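Local coordinates for periplasmic binding protein/LacI transcriptional regulator (Alkaliphilus metalliredigens, PDB 3CTP) that binds beta-D-xylulofuranose in the cleft between its two lobes and, as a LacI-family protein, probably acts as a DNA-binding transcriptional repressor, at residues I150-D155 against I294-K299; N76-V81 against E287-T292. All blocks are in the same frame, centred on the assembly; numbering follows the deposited sequence.

Contact 1. Residues I150-D155 against I294-K299; sequences ITISSD and IELLIK
Ile150 and Leu296 are the closest backbone positions of this strand-to-helix contact, their CA atoms 8.1 Å apart, and no hydrogen bond joins segment 150-155 to the helical turns of 294-299. The gap is closed by three buried aliphatic side chains. Leu296 points from the helix toward the strand and meets this segment through one methyl, CD1, which rests against two isoleucines two residues apart and thus on the same face of the strand. CG2 of Ile150 lies 3.8 Å from Leu296 CD1, the two side chains crossing at about a right angle. That methyl is the branch set anti to the backbone N of Ile150 (chi1 -68°), while CG1 is anti to the carbonyl carbon. Ile152 meets Leu296 differently: the side chains run past each other in opposite directions, with Ile152 CG1 3.9 Å from Leu296 CD1. Its chi2 of 89° bends the chain, and the terminal CD1 of Ile152 remains 4.2 Å from Leu296 CD1. Backbone bonds to Ala140 and Tyr311 fix the strand between strands 138-141 and 311-318. Helix 286-302 packs over this largely parallel sheet, as in the alpha/beta lobes of periplasmic-binding-protein folds, Leu296 also touching Tyr311, while Ile294 reaches Ile82, Tyr85 and Ala86 of helix 73-88.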
loop_
_atom_site.group_PDB
_atom_site.type_symbol
_atom_site.label_atom_id
_atom_site.label_comp_id
_atom_site.label_asym_id
_atom_site.label_seq_id
_atom_site.Cartn_x
_atom_site.Cartn_y
_atom_site.Cartn_z
ATOM N N ILE A 150 -13.828 22.509 6.562
ATOM C CA ILE A 150 -14.576 21.369 7.079
ATOM C C ILE A 150 -13.647 20.203 7.334
ATOM O O ILE A 150 -12.793 19.911 6.505
ATOM C CB ILE A 150 -15.586 20.895 6.038
ATOM C CG1 ILE A 150 -16.682 21.964 5.861
ATOM C CG2 ILE A 150 -16.238 19.541 6.477
ATOM C CD1 ILE A 150 -17.606 21.687 4.644
ATOM N N THR A 151 -13.836 19.521 8.450
ATOM C CA THR A 151 -13.026 18.335 8.796
ATOM C C THR A 151 -13.947 17.107 8.834
ATOM O O THR A 151 -14.995 17.110 9.526
ATOM C CB THR A 151 -12.387 18.517 10.196
ATOM O OG1 THR A 151 -11.707 19.780 10.264
ATOM C CG2 THR A 151 -11.409 17.393 10.497
ATOM N N ILE A 152 -13.572 16.055 8.096
ATOM C CA ILE A 152 -14.326 14.813 8.040
ATOM C C ILE A 152 -13.475 13.753 8.753
ATOM O O ILE A 152 -12.264 13.677 8.543
ATOM C CB ILE A 152 -14.531 14.363 6.553
ATOM C CG1 ILE A 152 -15.293 15.419 5.721
ATOM C CG2 ILE A 152 -15.283 13.030 6.477
ATOM C CD1 ILE A 152 -14.371 16.518 5.020
ATOM N N SER A 153 -14.098 12.918 9.561
ATOM C CA SER A 153 -13.346 11.898 10.269
ATOM C C SER A 153 -14.232 10.737 10.617
ATOM O O SER A 153 -15.447 10.860 10.508
ATOM C CB SER A 153 -12.788 12.525 11.536
ATOM O OG SER A 153 -11.942 11.610 12.213
ATOM N N SER A 154 -13.650 9.597 11.011
ATOM C CA SER A 154 -14.453 8.563 11.649
ATOM C C SER A 154 -14.656 8.925 13.120
ATOM O O SER A 154 -14.005 9.826 13.628
ATOM C CB SER A 154 -13.780 7.194 11.569
ATOM O OG SER A 154 -13.671 6.744 10.210
ATOM N N ASP A 155 -15.541 8.198 13.799
ATOM C CA ASP A 155 -15.796 8.431 15.221
ATOM C C ASP A 155 -14.715 7.769 16.056
ATOM O O ASP A 155 -14.892 6.713 16.662
ATOM C CB ASP A 155 -17.199 7.902 15.568
ATOM C CG ASP A 155 -17.634 8.265 16.954
ATOM O OD1 ASP A 155 -16.857 8.904 17.710
ATOM O OD2 ASP A 155 -18.771 7.849 17.281
ATOM N N ILE A 294 -15.926 14.028 -0.903
ATOM C CA ILE A 294 -16.137 14.553 -2.248
ATOM C C ILE A 294 -17.410 15.417 -2.321
ATOM O O ILE A 294 -17.419 16.485 -2.936
ATOM C CB ILE A 294 -16.178 13.402 -3.245
ATOM C CG1 ILE A 294 -14.769 12.834 -3.398
ATOM C CG2 ILE A 294 -16.753 13.874 -4.588
ATOM C CD1 ILE A 294 -13.754 13.812 -3.989
ATOM N N GLU A 295 -18.491 14.975 -1.691
ATOM C CA GLU A 295 -19.716 15.768 -1.697
ATOM C C GLU A 295 -19.456 17.151 -1.160
ATOM O O GLU A 295 -19.903 18.136 -1.742
ATOM C CB GLU A 295 -20.792 15.124 -0.823
ATOM C CG GLU A 295 -21.553 13.981 -1.469
ATOM C CD GLU A 295 -22.256 14.367 -2.756
ATOM O OE1 GLU A 295 -23.114 15.292 -2.752
ATOM O OE2 GLU A 295 -21.955 13.729 -3.762
ATOM N N LEU A 296 -18.737 17.238 -0.046
ATOM C CA LEU A 296 -18.525 18.539 0.600
ATOM C C LEU A 296 -17.531 19.380 -0.203
ATOM O O LEU A 296 -17.717 20.593 -0.371
ATOM C CB LEU A 296 -18.025 18.349 2.028
ATOM C CG LEU A 296 -19.031 17.668 2.942
ATOM C CD1 LEU A 296 -18.403 17.341 4.299
ATOM C CD2 LEU A 296 -20.264 18.595 3.140
ATOM N N LEU A 297 -16.462 18.763 -0.699
ATOM C CA LEU A 297 -15.518 19.554 -1.496
ATOM C C LEU A 297 -16.222 20.150 -2.719
ATOM O O LEU A 297 -15.998 21.318 -3.082
ATOM C CB LEU A 297 -14.306 18.680 -1.921
ATOM C CG LEU A 297 -13.221 19.434 -2.695
ATOM C CD1 LEU A 297 -12.627 20.538 -1.836
ATOM C CD2 LEU A 297 -12.139 18.436 -3.161
ATOM N N ILE A 298 -17.095 19.376 -3.352
ATOM C CA ILE A 298 -17.793 19.888 -4.530
ATOM C C ILE A 298 -18.734 21.054 -4.152
ATOM O O ILE A 298 -18.895 22.018 -4.908
ATOM C CB ILE A 298 -18.579 18.777 -5.223
ATOM C CG1 ILE A 298 -17.655 17.803 -5.946
ATOM C CG2 ILE A 298 -19.640 19.365 -6.173
ATOM C CD1 ILE A 298 -16.721 18.454 -6.877
ATOM N N LYS A 299 -19.341 20.985 -2.971
ATOM C CA LYS A 299 -20.132 22.156 -2.511
ATOM C C LYS A 299 -19.279 23.406 -2.417
ATOM O O LYS A 299 -19.695 24.502 -2.858
ATOM C CB LYS A 299 -20.783 21.894 -1.139
ATOM C CG LYS A 299 -21.918 20.935 -1.191
ATOM C CD LYS A 299 -22.593 20.871 0.185
ATOM C CE LYS A 299 -23.364 19.590 0.333
ATOM N NZ LYS A 299 -24.529 19.597 -0.562
#

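Contact 2. Residues N76-V81 against E287-T292; sequences NQMASV and EALAYT
Val81 lays its CG1 methyl on Ala290, 3.6 Å from Ala290 CB, at the nearest backbone approach of the two helices, where the CA atoms of this pair are 6.2 Å apart. The small alanine side chain lets the helix backbones come close here. Across the same valine comes the bent side chain of Glu287, at about a right angle: although its CB points away from helix 73-88, a turn at chi2 of -82° brings the carboxylate back over the methyls. Glu287 OE2 is 3.5 Å from Val81 CG1 and 3.9 Å from Val81 CG2, a van der Waals contact, while OE1 of the glutamate is hydrogen-bonded to Tyr85 OH farther along helix 73-88. That bond ties the carboxylate to the helix carrying Val81 and holds it on the solvent-exposed side of the contact. On the buried side Met78, its chain folded at chi2 and chi3, presents the sulfur to Leu289: Met78 SD is 4.1 Å from both CB and CD1 of Leu289. Ile286 touches both Met78 and Val81. Elsewhere on segment 76-81 the second subunit packs against the helix, Asn76, Ala79 and Ser80 meeting Ile70 of that subunit and Gln77 its Val216. The short helix axes pass 9.3 Å apart at -50°. The side chain of Leu289 is about 7 Å from the bound beta-D-xylulofuranose. Such packing of two helices on one face of a largely parallel sheet is characteristic of the Rossmann-like lobes of periplasmic-binding-protein folds.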
loop_
_atom_site.group_PDB
_atom_site.type_symbol
_atom_site.label_atom_id
_atom_site.label_comp_id
_atom_site.label_asym_id
_atom_site.label_seq_id
_atom_site.Cartn_x
_atom_site.Cartn_y
_atom_site.Cartn_z
ATOM N N ASN A 76 -4.230 3.768 0.923
ATOM C CA ASN A 76 -4.404 3.437 -0.495
ATOM C C ASN A 76 -5.835 3.028 -0.813
ATOM O O ASN A 76 -6.345 3.325 -1.893
ATOM C CB ASN A 76 -3.326 2.502 -1.062
ATOM C CG ASN A 76 -3.282 1.147 -0.428
ATOM O OD1 ASN A 76 -4.250 0.379 -0.551
ATOM N ND2 ASN A 76 -2.088 0.756 0.135
ATOM N N GLN A 77 -6.533 2.392 0.094
ATOM C CA GLN A 77 -7.932 2.090 -0.155
ATOM C C GLN A 77 -8.768 3.350 -0.164
ATOM O O GLN A 77 -9.600 3.503 -0.975
ATOM C CB GLN A 77 -8.482 1.163 0.905
ATOM C CG GLN A 77 -7.894 -0.252 0.859
ATOM C CD GLN A 77 -8.369 -1.125 1.988
ATOM O OE1 GLN A 77 -7.679 -1.333 2.938
ATOM N NE2 GLN A 77 -9.530 -1.659 1.840
ATOM N N MET A 78 -8.497 4.246 0.769
ATOM C CA MET A 78 -9.212 5.525 0.765
ATOM C C MET A 78 -8.979 6.257 -0.557
ATOM O O MET A 78 -9.920 6.824 -1.149
ATOM C CB MET A 78 -8.747 6.419 1.939
ATOM C CG MET A 78 -9.442 6.095 3.235
ATOM S SD MET A 78 -11.063 6.945 3.397
ATOM C CE MET A 78 -10.343 8.536 3.790
ATOM N N ALA A 79 -7.740 6.279 -1.038
ATOM C CA ALA A 79 -7.455 6.991 -2.292
ATOM C C ALA A 79 -8.207 6.342 -3.454
ATOM O O ALA A 79 -8.697 7.049 -4.353
ATOM C CB ALA A 79 -5.956 6.973 -2.565
ATOM N N SER A 80 -8.281 5.008 -3.460
ATOM C CA SER A 80 -9.018 4.342 -4.551
ATOM C C SER A 80 -10.491 4.733 -4.546
ATOM O O SER A 80 -11.089 4.944 -5.603
ATOM C CB SER A 80 -8.905 2.817 -4.431
ATOM O OG SER A 80 -7.545 2.393 -4.652
ATOM N N VAL A 81 -11.095 4.783 -3.364
ATOM C CA VAL A 81 -12.536 5.045 -3.293
ATOM C C VAL A 81 -12.827 6.534 -3.500
ATOM O O VAL A 81 -13.790 6.907 -4.158
ATOM C CB VAL A 81 -13.131 4.499 -1.991
ATOM C CG1 VAL A 81 -14.623 4.777 -1.939
ATOM C CG2 VAL A 81 -12.852 2.984 -1.885
ATOM N N GLU A 287 -16.241 3.938 2.362
ATOM C CA GLU A 287 -17.167 4.434 1.334
ATOM C C GLU A 287 -17.883 5.705 1.801
ATOM O O GLU A 287 -18.022 6.684 1.028
ATOM C CB GLU A 287 -18.206 3.373 0.925
ATOM C CG GLU A 287 -17.593 2.208 0.161
ATOM C CD GLU A 287 -17.400 2.500 -1.309
ATOM O OE1 GLU A 287 -18.128 3.362 -1.856
ATOM O OE2 GLU A 287 -16.533 1.846 -1.930
ATOM N N ALA A 288 -18.393 5.699 3.034
ATOM C CA ALA A 288 -19.068 6.903 3.544
ATOM C C ALA A 288 -18.098 8.081 3.684
ATOM O O ALA A 288 -18.464 9.238 3.411
ATOM C CB ALA A 288 -19.745 6.623 4.893
ATOM N N LEU A 289 -16.878 7.817 4.148
ATOM C CA LEU A 289 -15.898 8.904 4.281
ATOM C C LEU A 289 -15.600 9.513 2.918
ATOM O O LEU A 289 -15.579 10.736 2.767
ATOM C CB LEU A 289 -14.587 8.375 4.865
ATOM C CG LEU A 289 -14.670 7.984 6.338
ATOM C CD1 LEU A 289 -13.457 7.110 6.695
ATOM C CD2 LEU A 289 -14.707 9.244 7.234
ATOM N N ALA A 290 -15.350 8.652 1.923
ATOM C CA ALA A 290 -14.982 9.142 0.595
ATOM C C ALA A 290 -16.130 9.896 -0.043
ATOM O O ALA A 290 -15.946 10.954 -0.646
ATOM C CB ALA A 290 -14.559 7.938 -0.291
ATOM N N TYR A 291 -17.334 9.334 0.051
ATOM C CA TYR A 291 -18.512 10.007 -0.457
ATOM C C TYR A 291 -18.641 11.403 0.140
ATOM O O TYR A 291 -18.869 12.401 -0.577
ATOM C CB TYR A 291 -19.778 9.181 -0.134
ATOM C CG TYR A 291 -21.075 9.926 -0.386
ATOM C CD1 TYR A 291 -21.624 9.972 -1.645
ATOM C CD2 TYR A 291 -21.731 10.585 0.645
ATOM C CE1 TYR A 291 -22.804 10.676 -1.889
ATOM C CE2 TYR A 291 -22.928 11.276 0.414
ATOM C CZ TYR A 291 -23.446 11.306 -0.856
ATOM O OH TYR A 291 -24.629 11.978 -1.097
ATOM N N THR A 292 -18.493 11.479 1.452
ATOM C CA THR A 292 -18.714 12.724 2.183
ATOM C C THR A 292 -17.657 13.764 1.819
ATOM O O THR A 292 -17.961 14.919 1.594
ATOM C CB THR A 292 -18.733 12.424 3.687
ATOM O OG1 THR A 292 -19.852 11.557 3.933
ATOM C CG2 THR A 292 -18.882 13.711 4.531
#

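Overall arrangement
Contacts 1 and 2 lie in the same lobe, their centres 11 Å apart, and share helix 286-302, which lies between helix 73-88 and strand 151-154 and packs against both along its length. Along the chain the order is 76-81, 150-155, 287-292, 294-299, so the segments of the two contacts alternate. They also touch directly, Leu289 CD1 lying 3.5 Å from Ser154 OG, making one continuous packed layer from helix to helix to sheet. Thus a helix from late in the sequence, after the chain has passed through the other lobe, returns to the lobe that contains helix 73-88, beside the cleft that holds the sugar.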